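Local coordinates for protein chintase (Rhizomucor miehei, PDB 5YUQ) that probably hydrolyses chitin as a family 18 chitinase whose active site forms a tunnel, at residues 102-107 / 126-131; 145-150 / 174-179. All coordinates share one frame; numbering follows the deposited sequence.

Contact 1 of 2, residues 102-107 / 126-131; sequences LNLDWE and ANYLKL
Tyr128, from the helix, reaches between Leu104 and Trp106 at the C-terminal end of strand 102-105, and its aromatic ring and hydroxyl make most of the contact. The Trp106 indole meets the phenol in an edge-to-face (T-shaped) pair: CE3 of Trp106 stands over the centre of the Tyr128 ring, 3.5 Å above its plane, and the two planes are turned by 70°. CG of Trp106 lies anti to its backbone N (chi1 -177°), beside the carbonyl carbon. CB of Trp106 sits 3.6 Å from CZ of Tyr128. Near the plane of the phenol, at its edge, comes Leu104 CB, 3.8 Å from Tyr128 CE1. Further along the helix, Leu131 CD2 touches Leu104 CD1 at 3.6 Å.

The hydroxyl ends among polar atoms. Tyr128 OH lies 3.1 Å from Leu104 O, a weak hydrogen bond at most, and not a settled one, because the single hydroxyl proton has another acceptor in reach. A water in the ring plane, 2.7 Å from Tyr128 OH, can donate to Trp106 O at 2.8 Å and so links helix and strand end. Thr147 OG1 of the next strand bonds to both Tyr128 OH and Leu104 O.

Around this first shell, Phe73 stacks on Trp106, while Phe132 and Phe154 meet the Tyr128 ring at inclined angles. Segment 102-107 reads LNLDWE, the closing part of a family 18 DxxDxDxE signature in which Asn103 occupies an aspartate position. Asp105 and Glu107 direct their CB atoms away from the helix, whereas Leu104 and Trp106 direct theirs toward it. The chemistry thus implies an apolar, aromatic attachment of the helix behind the signature strand, with the phenol hydroxyl at the centre of a small polar group of Leu104 O, Thr147 OG1 and a water.

Contact 2 of 2, residues 145-150 / 174-179; sequences LTTAVP and DAFYIM
Thr146 rests on the face of the Tyr177 ring between two neighbouring parallel strands of the family 18 TIM barrel. CB of Thr146 stands 4.2 Å from the ring centroid, displaced toward the rim, in a CH-pi contact only 22° off the ring normal. OG1 of Thr146, set between its backbone N and carbonyl carbon (chi1 61°), lies over the same ring and takes its hydrogen bond from Asn103 ND2. The Tyr177 side chain crosses that of Thr146 at a slant, and Tyr177 OH makes a weak hydrogen bond with Ser5 OG. Ala148 and Ala175 project to this side too, which, with Asn103 beside it, is the barrel interior.

On the other side of the sheet, toward the helices, Thr147 and Val149 meet Phe176 and Ile178. CG2 of Thr147 is 3.5 Å from Phe176 CD2, approaching the ring obliquely, with OG1 engaged by Leu104 and Tyr128 of the neighbouring strand and helix, whereas CG1 of Val149 lies near the plane of that ring at its edge. Val149 CG2 touches Ile178 CG1 at 3.9 Å, and Trp218 of helix 211-220 packs on both residues.

Between these two faces the backbones pair in parallel register. Thr147 donates to Ala175 O and receives from Tyr177 N; Val149 does likewise with Tyr177 O and Met179 N. The bond from Val149 N approaches Tyr177 O from 35° above the carbonyl plane. Ala175 N is buried without a partner.

At the N-terminal end, Asp174 grips Leu145 twice: its N binds Leu145 O at 2.8 Å, and its carboxylate binds the amide. There OD2 of Asp174 uses its anti lone pair to accept from Leu145 N, also at 2.8 Å, while the same oxygen forms a salt bridge with Arg136 NH2.

How the contacts relate
Followed from the N terminus, strand 101-105 leads into a loop and then helix 124-139, which contact 1 folds back antiparallel to the strand it has just left. The chain next enters strand 144-149, and contact 2 closes the following excursion, through helix 168-172, by setting strand 175-178 beside it. The two contacts are in series and neither crosses the other; they build consecutive beta-alpha-beta units of the barrel wall, so that three adjacent parallel strands and one outer helix are tied together. Their centres are 10 Å apart, and a probable backbone hydrogen bond from Leu104 N to Thr146 O (2.8 Å) joins them directly.

Contact 1 of 2, residues 102-107 / 126-131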
loop_
_atom_site.group_PDB
_atom_site.type_symbol
_atom_site.label_atom_id
_atom_site.label_comp_id
_atom_site.label_asym_id
_atom_site.label_seq_id
_atom_site.Cartn_x
_atom_site.Cartn_y
_atom_site.Cartn_z
ATOM N N LEU A 102 0.902 -15.009 -5.700
ATOM C CA LEU A 102 1.497 -14.526 -4.467
ATOM C C LEU A 102 1.920 -13.090 -4.680
ATOM O O LEU A 102 2.544 -12.763 -5.687
ATOM C CB LEU A 102 2.719 -15.359 -4.087
ATOM C CG LEU A 102 2.470 -16.792 -3.623
ATOM C CD1 LEU A 102 3.798 -17.562 -3.572
ATOM C CD2 LEU A 102 1.780 -16.798 -2.264
ATOM N N ASN A 103 1.562 -12.244 -3.723
ATOM C CA ASN A 103 1.935 -10.843 -3.720
ATOM C C ASN A 103 2.922 -10.644 -2.578
ATOM O O ASN A 103 2.549 -10.748 -1.417
ATOM C CB ASN A 103 0.672 -9.990 -3.501
ATOM C CG ASN A 103 0.982 -8.512 -3.291
ATOM O OD1 ASN A 103 0.884 -7.993 -2.177
ATOM N ND2 ASN A 103 1.329 -7.824 -4.372
ATOM N N LEU A 104 4.183 -10.366 -2.888
ATOM C CA LEU A 104 5.187 -10.242 -1.835
ATOM C C LEU A 104 5.281 -8.787 -1.395
ATOM O O LEU A 104 5.454 -7.895 -2.219
ATOM C CB LEU A 104 6.546 -10.795 -2.287
ATOM C CG LEU A 104 6.496 -12.257 -2.750
ATOM C CD1 LEU A 104 7.909 -12.812 -2.944
ATOM C CD2 LEU A 104 5.685 -13.128 -1.800
ATOM N N ASP A 105 5.109 -8.554 -0.093
ATOM C CA ASP A 105 5.024 -7.209 0.469
ATOM C C ASP A 105 6.066 -7.029 1.571
ATOM O O ASP A 105 5.758 -6.735 2.721
ATOM C CB ASP A 105 3.599 -6.970 1.001
ATOM C CG ASP A 105 3.322 -5.525 1.359
ATOM O OD1 ASP A 105 4.141 -4.627 1.058
ATOM O OD2 ASP A 105 2.256 -5.267 1.954
ATOM N N TRP A 106 7.319 -7.217 1.199
ATOM C CA TRP A 106 8.433 -6.964 2.094
ATOM C C TRP A 106 8.606 -5.458 2.247
ATOM O O TRP A 106 8.861 -4.745 1.269
ATOM C CB TRP A 106 9.680 -7.585 1.464
ATOM C CG TRP A 106 10.952 -7.499 2.256
ATOM C CD1 TRP A 106 11.161 -6.846 3.435
ATOM C CD2 TRP A 106 12.199 -8.106 1.904
ATOM N NE1 TRP A 106 12.472 -7.008 3.838
ATOM C CE2 TRP A 106 13.126 -7.775 2.911
ATOM C CE3 TRP A 106 12.618 -8.899 0.831
ATOM C CZ2 TRP A 106 14.442 -8.220 2.885
ATOM C CZ3 TRP A 106 13.929 -9.333 0.798
ATOM C CH2 TRP A 106 14.827 -8.995 1.823
ATOM N N GLU A 107 8.461 -4.979 3.476
ATOM C CA GLU A 107 8.578 -3.561 3.766
ATOM C C GLU A 107 9.720 -3.359 4.769
ATOM O O GLU A 107 9.456 -3.314 5.967
ATOM C CB GLU A 107 7.252 -3.016 4.326
ATOM C CG GLU A 107 6.073 -3.208 3.366
ATOM C CD GLU A 107 4.780 -2.569 3.858
ATOM O OE1 GLU A 107 4.764 -1.982 4.960
ATOM O OE2 GLU A 107 3.772 -2.645 3.128
ATOM N N ALA A 126 18.745 -8.288 -4.216
ATOM C CA ALA A 126 19.144 -9.397 -5.082
ATOM C C ALA A 126 18.476 -10.696 -4.620
ATOM O O ALA A 126 18.055 -11.520 -5.437
ATOM C CB ALA A 126 20.662 -9.549 -5.084
ATOM N N ASN A 127 18.396 -10.874 -3.304
ATOM C CA ASN A 127 17.817 -12.087 -2.737
ATOM C C ASN A 127 16.313 -12.141 -2.949
ATOM O O ASN A 127 15.740 -13.217 -3.113
ATOM C CB ASN A 127 18.141 -12.190 -1.241
ATOM C CG ASN A 127 19.603 -12.508 -0.983
ATOM O OD1 ASN A 127 20.326 -12.955 -1.880
ATOM N ND2 ASN A 127 20.039 -12.293 0.248
ATOM N N TYR A 128 15.680 -10.972 -2.938
ATOM C CA TYR A 128 14.254 -10.862 -3.225
ATOM C C TYR A 128 13.989 -11.354 -4.635
ATOM O O TYR A 128 13.056 -12.116 -4.878
ATOM C CB TYR A 128 13.836 -9.398 -3.134
ATOM C CG TYR A 128 12.403 -9.093 -2.771
ATOM C CD1 TYR A 128 11.490 -10.087 -2.431
ATOM C CD2 TYR A 128 11.970 -7.779 -2.762
ATOM C CE1 TYR A 128 10.168 -9.750 -2.071
ATOM C CE2 TYR A 128 10.668 -7.435 -2.410
ATOM C CZ TYR A 128 9.776 -8.424 -2.080
ATOM O OH TYR A 128 8.500 -8.053 -1.732
ATOM N N LEU A 129 14.821 -10.922 -5.580
ATOM C CA LEU A 129 14.684 -11.393 -6.953
ATOM C C LEU A 129 14.932 -12.895 -7.037
ATOM O O LEU A 129 14.208 -13.605 -7.737
ATOM C CB LEU A 129 15.622 -10.632 -7.896
ATOM C CG LEU A 129 15.544 -11.062 -9.367
ATOM C CD1 LEU A 129 14.099 -11.013 -9.849
ATOM C CD2 LEU A 129 16.418 -10.160 -10.207
ATOM N N LYS A 130 15.932 -13.378 -6.302
ATOM C CA LYS A 130 16.196 -14.812 -6.265
ATOM C C LYS A 130 14.952 -15.560 -5.802
ATOM O O LYS A 130 14.615 -16.611 -6.339
ATOM C CB LYS A 130 17.368 -15.130 -5.342
ATOM C CG LYS A 130 18.078 -16.404 -5.734
ATOM C CD LYS A 130 19.340 -16.624 -4.918
ATOM C CE LYS A 130 20.096 -17.850 -5.435
ATOM N NZ LYS A 130 21.083 -18.402 -4.455
ATOM N N LEU A 131 14.270 -15.002 -4.813
ATOM C CA LEU A 131 13.028 -15.593 -4.333
ATOM C C LEU A 131 11.970 -15.660 -5.425
ATOM O O LEU A 131 11.333 -16.693 -5.608
ATOM C CB LEU A 131 12.505 -14.810 -3.130
ATOM C CG LEU A 131 11.127 -15.215 -2.604
ATOM C CD1 LEU A 131 11.122 -16.673 -2.195
ATOM C CD2 LEU A 131 10.779 -14.322 -1.428
HETATM O O HOH W 1 8.295 -5.402 -1.423
#

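Contact 2 of 2, residues 145-150 / 174-179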
loop_
_atom_site.group_PDB
_atom_site.type_symbol
_atom_site.label_atom_id
_atom_site.label_comp_id
_atom_site.label_asym_id
_atom_site.label_seq_id
_atom_site.Cartn_x
_atom_site.Cartn_y
_atom_site.Cartn_z
ATOM N N LEU A 145 2.710 -13.510 -10.009
ATOM C CA LEU A 145 3.702 -13.102 -9.021
ATOM C C LEU A 145 3.804 -11.595 -9.049
ATOM O O LEU A 145 4.155 -10.994 -10.063
ATOM C CB LEU A 145 5.062 -13.738 -9.297
ATOM C CG LEU A 145 5.120 -15.263 -9.208
ATOM C CD1 LEU A 145 6.501 -15.781 -9.595
ATOM C CD2 LEU A 145 4.751 -15.728 -7.813
ATOM N N THR A 146 3.452 -10.975 -7.936
ATOM C CA THR A 146 3.513 -9.529 -7.850
ATOM C C THR A 146 4.209 -9.129 -6.570
ATOM O O THR A 146 4.446 -9.955 -5.680
ATOM C CB THR A 146 2.116 -8.865 -7.884
ATOM O OG1 THR A 146 1.334 -9.320 -6.770
ATOM C CG2 THR A 146 1.398 -9.202 -9.181
ATOM N N THR A 147 4.551 -7.855 -6.492
ATOM C CA THR A 147 5.177 -7.322 -5.294
ATOM C C THR A 147 4.594 -5.949 -5.019
ATOM O O THR A 147 4.341 -5.183 -5.950
ATOM C CB THR A 147 6.725 -7.275 -5.426
ATOM O OG1 THR A 147 7.284 -6.625 -4.282
ATOM C CG2 THR A 147 7.135 -6.517 -6.669
ATOM N N ALA A 148 4.318 -5.663 -3.749
ATOM C CA ALA A 148 3.913 -4.326 -3.344
ATOM C C ALA A 148 5.179 -3.572 -2.987
ATOM O O ALA A 148 5.983 -4.042 -2.181
ATOM C CB ALA A 148 2.974 -4.384 -2.154
ATOM N N VAL A 149 5.356 -2.400 -3.588
ATOM C CA VAL A 149 6.643 -1.710 -3.549
ATOM C C VAL A 149 6.529 -0.274 -3.046
ATOM O O VAL A 149 5.469 0.345 -3.144
ATOM C CB VAL A 149 7.277 -1.706 -4.952
ATOM C CG1 VAL A 149 7.346 -3.113 -5.516
ATOM C CG2 VAL A 149 6.491 -0.813 -5.892
ATOM N N PRO A 150 7.628 0.268 -2.494
ATOM C CA PRO A 150 7.644 1.666 -2.061
ATOM C C PRO A 150 7.701 2.627 -3.246
ATOM O O PRO A 150 7.716 2.195 -4.398
ATOM C CB PRO A 150 8.928 1.763 -1.221
ATOM C CG PRO A 150 9.814 0.676 -1.776
ATOM C CD PRO A 150 8.876 -0.440 -2.162
ATOM N N ASP A 174 5.333 -10.321 -12.506
ATOM C CA ASP A 174 4.264 -9.865 -13.376
ATOM C C ASP A 174 3.921 -8.392 -13.190
ATOM O O ASP A 174 3.710 -7.677 -14.166
ATOM C CB ASP A 174 3.013 -10.731 -13.182
ATOM C CG ASP A 174 3.249 -12.156 -13.598
ATOM O OD1 ASP A 174 3.650 -12.368 -14.766
ATOM O OD2 ASP A 174 3.098 -13.060 -12.752
ATOM N N ALA A 175 3.868 -7.935 -11.944
ATOM C CA ALA A 175 3.458 -6.559 -11.686
ATOM C C ALA A 175 4.002 -6.044 -10.384
ATOM O O ALA A 175 4.233 -6.814 -9.442
ATOM C CB ALA A 175 1.927 -6.430 -11.698
ATOM N N PHE A 176 4.184 -4.730 -10.342
ATOM C CA PHE A 176 4.765 -4.050 -9.201
ATOM C C PHE A 176 3.723 -3.058 -8.722
ATOM O O PHE A 176 3.382 -2.101 -9.435
ATOM C CB PHE A 176 6.037 -3.316 -9.629
ATOM C CG PHE A 176 7.133 -4.232 -10.129
ATOM C CD1 PHE A 176 7.045 -4.825 -11.382
ATOM C CD2 PHE A 176 8.248 -4.496 -9.349
ATOM C CE1 PHE A 176 8.039 -5.675 -11.842
ATOM C CE2 PHE A 176 9.262 -5.335 -9.801
ATOM C CZ PHE A 176 9.162 -5.931 -11.053
ATOM N N TYR A 177 3.188 -3.295 -7.530
ATOM C CA TYR A 177 2.095 -2.479 -7.006
ATOM C C TYR A 177 2.669 -1.345 -6.172
ATOM O O TYR A 177 3.102 -1.571 -5.048
ATOM C CB TYR A 177 1.179 -3.323 -6.113
ATOM C CG TYR A 177 0.386 -4.429 -6.796
ATOM C CD1 TYR A 177 0.536 -4.710 -8.150
ATOM C CD2 TYR A 177 -0.519 -5.189 -6.070
ATOM C CE1 TYR A 177 -0.197 -5.725 -8.759
ATOM C CE2 TYR A 177 -1.257 -6.201 -6.666
ATOM C CZ TYR A 177 -1.097 -6.457 -8.007
ATOM O OH TYR A 177 -1.829 -7.461 -8.591
ATOM N N ILE A 178 2.662 -0.126 -6.709
ATOM C CA ILE A 178 3.263 1.017 -6.019
ATOM C C ILE A 178 2.386 1.532 -4.884
ATOM O O ILE A 178 1.242 1.941 -5.097
ATOM C CB ILE A 178 3.543 2.176 -6.986
ATOM C CG1 ILE A 178 4.510 1.725 -8.082
ATOM C CG2 ILE A 178 4.137 3.359 -6.243
ATOM C CD1 ILE A 178 4.711 2.760 -9.179
ATOM N N MET A 179 2.937 1.533 -3.676
ATOM C CA MET A 179 2.193 2.004 -2.517
ATOM C C MET A 179 2.309 3.515 -2.400
ATOM O O MET A 179 3.007 4.041 -1.533
ATOM C CB MET A 179 2.672 1.286 -1.257
ATOM C CG MET A 179 2.351 -0.205 -1.303
ATOM S SD MET A 179 2.974 -1.133 0.108
ATOM C CE MET A 179 2.703 0.046 1.437
#